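PDB 7DG2: MAGE domain-containing protein from Xenopus laevis, which pairs as the MAGE subunit Nse3 with the RING-type protein Nse1, the two together shaping Nse4 within the Smc5/6 complex. Local coordinates for the interface of chains B and A. Sequence-based numbering; all coordinates share one arbitrary frame. Chains: chain A, MAGE domain-containing protein; chain B, Non-structural maintenance of chromosomes element 1 homolog.

The interface of chains B and A. Residues chain B 10, 13; chain A 62-64, 80, 82-84, 90.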
loop_
_atom_site.group_PDB
_atom_site.type_symbol
_atom_site.label_atom_id
_atom_site.label_comp_id
_atom_site.label_asym_id
_atom_site.label_seq_id
_atom_site.Cartn_x
_atom_site.Cartn_y
_atom_site.Cartn_z
ATOM N N ARG B 10 1.928 15.459 0.945
ATOM C CA ARG B 10 2.152 14.667 2.146
ATOM C C ARG B 10 0.859 14.012 2.593
ATOM O O ARG B 10 0.846 12.836 2.971
ATOM C CB ARG B 10 2.723 15.558 3.255
ATOM C CG ARG B 10 3.035 14.816 4.521
ATOM C CD ARG B 10 4.338 14.058 4.385
ATOM N NE ARG B 10 5.507 14.926 4.552
ATOM C CZ ARG B 10 6.748 14.467 4.680
ATOM N NH1 ARG B 10 7.765 15.306 4.825
ATOM N NH2 ARG B 10 6.972 13.159 4.631
ATOM N N GLN B 13 0.110 11.129 0.123
ATOM C CA GLN B 13 0.957 9.966 0.394
ATOM C C GLN B 13 0.449 9.175 1.592
ATOM O O GLN B 13 0.377 7.941 1.549
ATOM C CB GLN B 13 2.400 10.402 0.624
ATOM C CG GLN B 13 3.069 10.938 -0.639
ATOM C CD GLN B 13 4.558 11.096 -0.459
ATOM O OE1 GLN B 13 5.123 10.628 0.538
ATOM N NE2 GLN B 13 5.210 11.740 -1.427
ATOM N N PHE A 62 1.927 14.102 -6.478
ATOM C CA PHE A 62 2.262 13.087 -5.490
ATOM C C PHE A 62 3.540 13.364 -4.718
ATOM O O PHE A 62 3.783 12.699 -3.705
ATOM C CB PHE A 62 2.409 11.717 -6.175
ATOM C CG PHE A 62 1.128 11.206 -6.786
ATOM C CD1 PHE A 62 0.751 11.591 -8.066
ATOM C CD2 PHE A 62 0.301 10.331 -6.078
ATOM C CE1 PHE A 62 -0.431 11.131 -8.625
ATOM C CE2 PHE A 62 -0.890 9.868 -6.634
ATOM C CZ PHE A 62 -1.249 10.269 -7.914
ATOM N N GLY A 63 4.381 14.280 -5.185
ATOM C CA GLY A 63 5.691 14.395 -4.578
ATOM C C GLY A 63 6.583 13.213 -4.878
ATOM O O GLY A 63 7.402 12.836 -4.034
ATOM N N PHE A 64 6.428 12.603 -6.060
ATOM C CA PHE A 64 7.218 11.457 -6.499
ATOM C C PHE A 64 8.170 11.887 -7.607
ATOM O O PHE A 64 7.780 12.626 -8.510
ATOM C CB PHE A 64 6.365 10.329 -7.089
ATOM C CG PHE A 64 5.436 9.654 -6.125
ATOM C CD1 PHE A 64 5.428 9.957 -4.775
ATOM C CD2 PHE A 64 4.572 8.674 -6.595
ATOM C CE1 PHE A 64 4.560 9.308 -3.904
ATOM C CE2 PHE A 64 3.691 8.032 -5.735
ATOM C CZ PHE A 64 3.689 8.346 -4.384
ATOM N N ASN A 80 10.864 9.296 -3.402
ATOM C CA ASN A 80 10.063 10.282 -2.692
ATOM C C ASN A 80 10.788 11.624 -2.658
ATOM O O ASN A 80 11.975 11.689 -2.320
ATOM C CB ASN A 80 9.773 9.797 -1.271
ATOM C CG ASN A 80 8.483 10.351 -0.729
ATOM O OD1 ASN A 80 8.125 11.503 -1.003
ATOM N ND2 ASN A 80 7.753 9.527 0.022
ATOM N N LEU A 82 9.614 13.971 -0.697
ATOM C CA LEU A 82 9.343 14.436 0.656
ATOM C C LEU A 82 10.175 13.637 1.650
ATOM O O LEU A 82 10.311 12.415 1.528
ATOM C CB LEU A 82 7.862 14.290 1.015
ATOM C CG LEU A 82 6.780 14.839 0.080
ATOM C CD1 LEU A 82 5.405 14.686 0.738
ATOM C CD2 LEU A 82 7.040 16.297 -0.273
ATOM N N GLN A 83 10.720 14.330 2.641
ATOM C CA GLN A 83 11.519 13.657 3.650
ATOM C C GLN A 83 10.638 12.780 4.523
ATOM O O GLN A 83 9.662 13.251 5.112
ATOM C CB GLN A 83 12.244 14.679 4.526
ATOM C CG GLN A 83 13.116 14.037 5.595
ATOM C CD GLN A 83 13.805 15.063 6.471
ATOM O OE1 GLN A 83 13.286 16.163 6.686
ATOM N NE2 GLN A 83 14.986 14.714 6.975
ATOM N N ARG A 84 10.987 11.510 4.620
ATOM C CA ARG A 84 10.242 10.606 5.477
ATOM C C ARG A 84 10.675 10.846 6.917
ATOM O O ARG A 84 11.876 10.858 7.217
ATOM C CB ARG A 84 10.469 9.157 5.041
ATOM C CG ARG A 84 9.917 8.853 3.651
ATOM C CD ARG A 84 8.383 8.788 3.660
ATOM N NE ARG A 84 7.892 7.756 4.570
ATOM C CZ ARG A 84 7.694 6.482 4.228
ATOM N NH1 ARG A 84 7.934 6.073 2.985
ATOM N NH2 ARG A 84 7.249 5.614 5.127
ATOM N N MET A 90 2.349 7.863 7.432
ATOM C CA MET A 90 2.371 6.652 6.619
ATOM C C MET A 90 2.051 5.408 7.434
ATOM O O MET A 90 2.458 5.284 8.590
ATOM C CB MET A 90 3.741 6.519 5.974
ATOM C CG MET A 90 4.026 7.693 5.116
ATOM S SD MET A 90 3.357 7.349 3.502
ATOM C CE MET A 90 4.874 7.255 2.667
#
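B:Gln13 and B:Arg10, on the helix 6-18 of Nse1, dock polar side chains against the MAGE homology domain of Nse3 in a helix-to-loop interface that helps hold the Nse1-Nse3 dimer together. The receiving surface runs from the end of helix 47-62 to the end of strand 75-80 and the loop after it. B:Gln13 meets A:Asn80 tip to tip, amide against amide. Each supplies one N-H and one carbonyl: ND2 of A:Asn80 donates to OE1 of B:Gln13 at 2.9 Å, and NE2 of B:Gln13 returns a bond of 3.0 Å to OD1 of A:Asn80. The two amide planes are turned 52° apart, so both donors lie tilted from the carbonyl plane they address. A primary amide suits this place because it both gives and accepts, and its second N-H is used as well: NE2 of B:Gln13 makes a nearly straight bond of 2.9 Å to the backbone O of A:Phe62, in the carbonyl plane. Bonded through its carbonyl and both N-H groups, the B:Gln13 amide is fixed in rotation; the chain, extended beyond CG (chi2 -168°), carries it out from the helix to A:Asn80. On the Nse3 side, the backbone N of A:Leu82 donates to OD1 of A:Asn80 from the face opposite B:Gln13 NE2, a second-shell bond that steadies the asparagine. The ring of A:Phe64 turns its edge to B:Gln13, CE1 lying 3.9 Å from CD, an apolar flank to the amide. One turn back, B:Arg10 bends at chi2 and chi3 to bring its guanidinium end-on to A:Gln83. NH1 and NH2 of B:Arg10 both donate to the backbone O of A:Gln83, NH2 at 2.7 Å, and that oxygen lies in the guanidinium plane. Arginine suits the place because its paired N-H groups can converge on one acceptor, though both bonds are bent and NH2 stands above the carbonyl plane. A:Leu82, a branched aliphatic chain, packs against both guanidinium and backbone: its CB sits over one guanidinium face, while CD1 lies 3.5 Å from CA of B:Arg10.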